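Local coordinates for protein neural cell adhesion molecule 1, 140 kDa isoform (Homo sapiens, PDB 2E3V) that probably mediates cell adhesion as a membrane glycoprotein of the neural cell adhesion family, represented here by its first fibronectin type III domain, at residues 8-14 with 25-30. Numbering follows the deposited sequence.
Sequences PSSPSID and VQFDEP
Ser12 and Asp28 form an antiparallel hydrogen-bonded pair: Ser12 N donates to Asp28 O (2.9 Å, 165° at the hydrogen), and Asp28 N returns a bond to Ser12 O. Beyond the non-hydrogen-bonded pair Ile13–Phe27, Asp14 N reaches Gln26 O at 2.7 Å. These bonds join the first two strands of the fibronectin type III sandwich, 12-18 and 23-28, whose short segments run at 128° to each other.

Ile13 and Phe27 face the other sheet. The CG2 branch of Ile13 lies 3.7 Å from CG1 of Val25, which also packs on Val69 and Ile71, while Pro11 CB approaches the Phe27 ring obliquely, 3.8 Å from CD1. The ring continues inward to Leu84 and Tyr41. On the outer face, Ser12 OG donates to Asp14 OD1 within the strand, on the syn side but 31° out of the carboxylate plane. The carboxylates of Asp14 and Asp28 are nearly coplanar, with Asp14 OD2 2.5 Å from Asp28 OD1. Glu29, bent at chi2, lays its carboxylate against the 9-11 backbone, OE2 2.7 Å from Ser9 O and OE1 3.0 Å from Pro11 N, which has no hydrogen to share.

Such short oxygen–oxygen approaches suggest that one aspartate probably carries a proton, since two ionised acids would repel, and that Glu29, turned in toward Ala86 and Tyr41, may be protonated; the outer face is acidic through Asp14 and Asp28.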
# COMPACT_ATOMS: atom_id res chain seq x y z
N PRO A 8 -1.67 15.49 -3.64
CA PRO A 8 -1.15 14.92 -4.88
C PRO A 8 -2.12 13.91 -5.48
O PRO A 8 -3.05 13.48 -4.80
CB PRO A 8 0.14 14.19 -4.44
CG PRO A 8 0.27 14.41 -2.97
CD PRO A 8 -1.03 14.90 -2.45
N SER A 9 -1.91 13.54 -6.74
CA SER A 9 -2.78 12.56 -7.40
C SER A 9 -2.66 11.19 -6.73
O SER A 9 -1.68 10.91 -6.01
CB SER A 9 -2.52 12.50 -8.92
OG SER A 9 -1.15 12.31 -9.21
N SER A 10 -3.67 10.35 -6.92
CA SER A 10 -3.65 9.05 -6.28
C SER A 10 -2.62 8.14 -6.95
O SER A 10 -2.46 8.16 -8.17
CB SER A 10 -5.03 8.40 -6.30
OG SER A 10 -5.48 8.20 -7.62
N PRO A 11 -1.87 7.38 -6.13
CA PRO A 11 -0.97 6.38 -6.68
C PRO A 11 -1.74 5.34 -7.48
O PRO A 11 -2.97 5.20 -7.33
CB PRO A 11 -0.37 5.73 -5.43
CG PRO A 11 -0.50 6.76 -4.36
CD PRO A 11 -1.78 7.46 -4.66
N SER A 12 -1.02 4.61 -8.31
CA SER A 12 -1.60 3.50 -9.05
C SER A 12 -0.85 2.26 -8.61
O SER A 12 0.36 2.17 -8.80
CB SER A 12 -1.43 3.72 -10.56
OG SER A 12 -1.70 2.53 -11.29
N ILE A 13 -1.57 1.31 -8.00
CA ILE A 13 -0.95 0.05 -7.57
C ILE A 13 -0.74 -0.80 -8.81
O ILE A 13 -1.69 -1.04 -9.58
CB ILE A 13 -1.79 -0.68 -6.49
CG1 ILE A 13 -1.87 0.19 -5.23
CG2 ILE A 13 -1.17 -2.06 -6.16
CD1 ILE A 13 -2.87 -0.28 -4.18
N ASP A 14 0.50 -1.25 -9.02
CA ASP A 14 0.87 -1.94 -10.26
C ASP A 14 1.27 -3.39 -10.09
O ASP A 14 1.22 -4.17 -11.05
CB ASP A 14 2.01 -1.18 -10.92
CG ASP A 14 1.59 0.21 -11.33
OD1 ASP A 14 0.44 0.36 -11.81
OD2 ASP A 14 2.39 1.15 -11.17
N VAL A 25 3.70 -3.88 -1.78
CA VAL A 25 2.79 -3.22 -2.71
C VAL A 25 3.56 -2.18 -3.50
O VAL A 25 4.05 -1.20 -2.93
CB VAL A 25 1.62 -2.53 -1.97
CG1 VAL A 25 0.71 -1.80 -2.96
CG2 VAL A 25 0.81 -3.56 -1.15
N GLN A 26 3.67 -2.40 -4.81
CA GLN A 26 4.33 -1.46 -5.70
C GLN A 26 3.35 -0.63 -6.47
O GLN A 26 2.35 -1.13 -6.99
CB GLN A 26 5.30 -2.15 -6.66
CG GLN A 26 6.68 -2.36 -6.05
CD GLN A 26 7.64 -2.95 -7.05
OE1 GLN A 26 8.71 -2.39 -7.32
NE2 GLN A 26 7.25 -4.07 -7.65
N PHE A 27 3.67 0.66 -6.57
CA PHE A 27 2.78 1.62 -7.18
C PHE A 27 3.59 2.63 -7.97
O PHE A 27 4.82 2.72 -7.84
CB PHE A 27 2.01 2.36 -6.07
CG PHE A 27 2.90 3.12 -5.12
CD1 PHE A 27 3.25 4.44 -5.39
CD2 PHE A 27 3.40 2.52 -3.98
CE1 PHE A 27 4.10 5.14 -4.52
CE2 PHE A 27 4.25 3.21 -3.11
CZ PHE A 27 4.59 4.52 -3.38
N ASP A 28 2.89 3.38 -8.80
CA ASP A 28 3.52 4.49 -9.48
C ASP A 28 2.81 5.73 -9.00
O ASP A 28 1.63 5.70 -8.63
CB ASP A 28 3.48 4.33 -11.01
CG ASP A 28 2.07 4.42 -11.59
OD1 ASP A 28 1.49 3.35 -11.85
OD2 ASP A 28 1.57 5.54 -11.80
N GLU A 29 3.54 6.84 -9.03
CA GLU A 29 3.04 8.13 -8.63
C GLU A 29 3.79 9.17 -9.46
O GLU A 29 5.01 9.02 -9.63
CB GLU A 29 3.30 8.33 -7.13
CG GLU A 29 2.92 9.68 -6.56
CD GLU A 29 1.43 9.90 -6.47
OE1 GLU A 29 0.67 8.93 -6.66
OE2 GLU A 29 1.01 11.05 -6.20
N PRO A 30 3.10 10.20 -9.98
CA PRO A 30 3.82 11.19 -10.79
C PRO A 30 5.00 11.84 -10.06
O PRO A 30 4.97 12.00 -8.83
CB PRO A 30 2.75 12.23 -11.11
CG PRO A 30 1.48 11.45 -11.08
CD PRO A 30 1.67 10.53 -9.91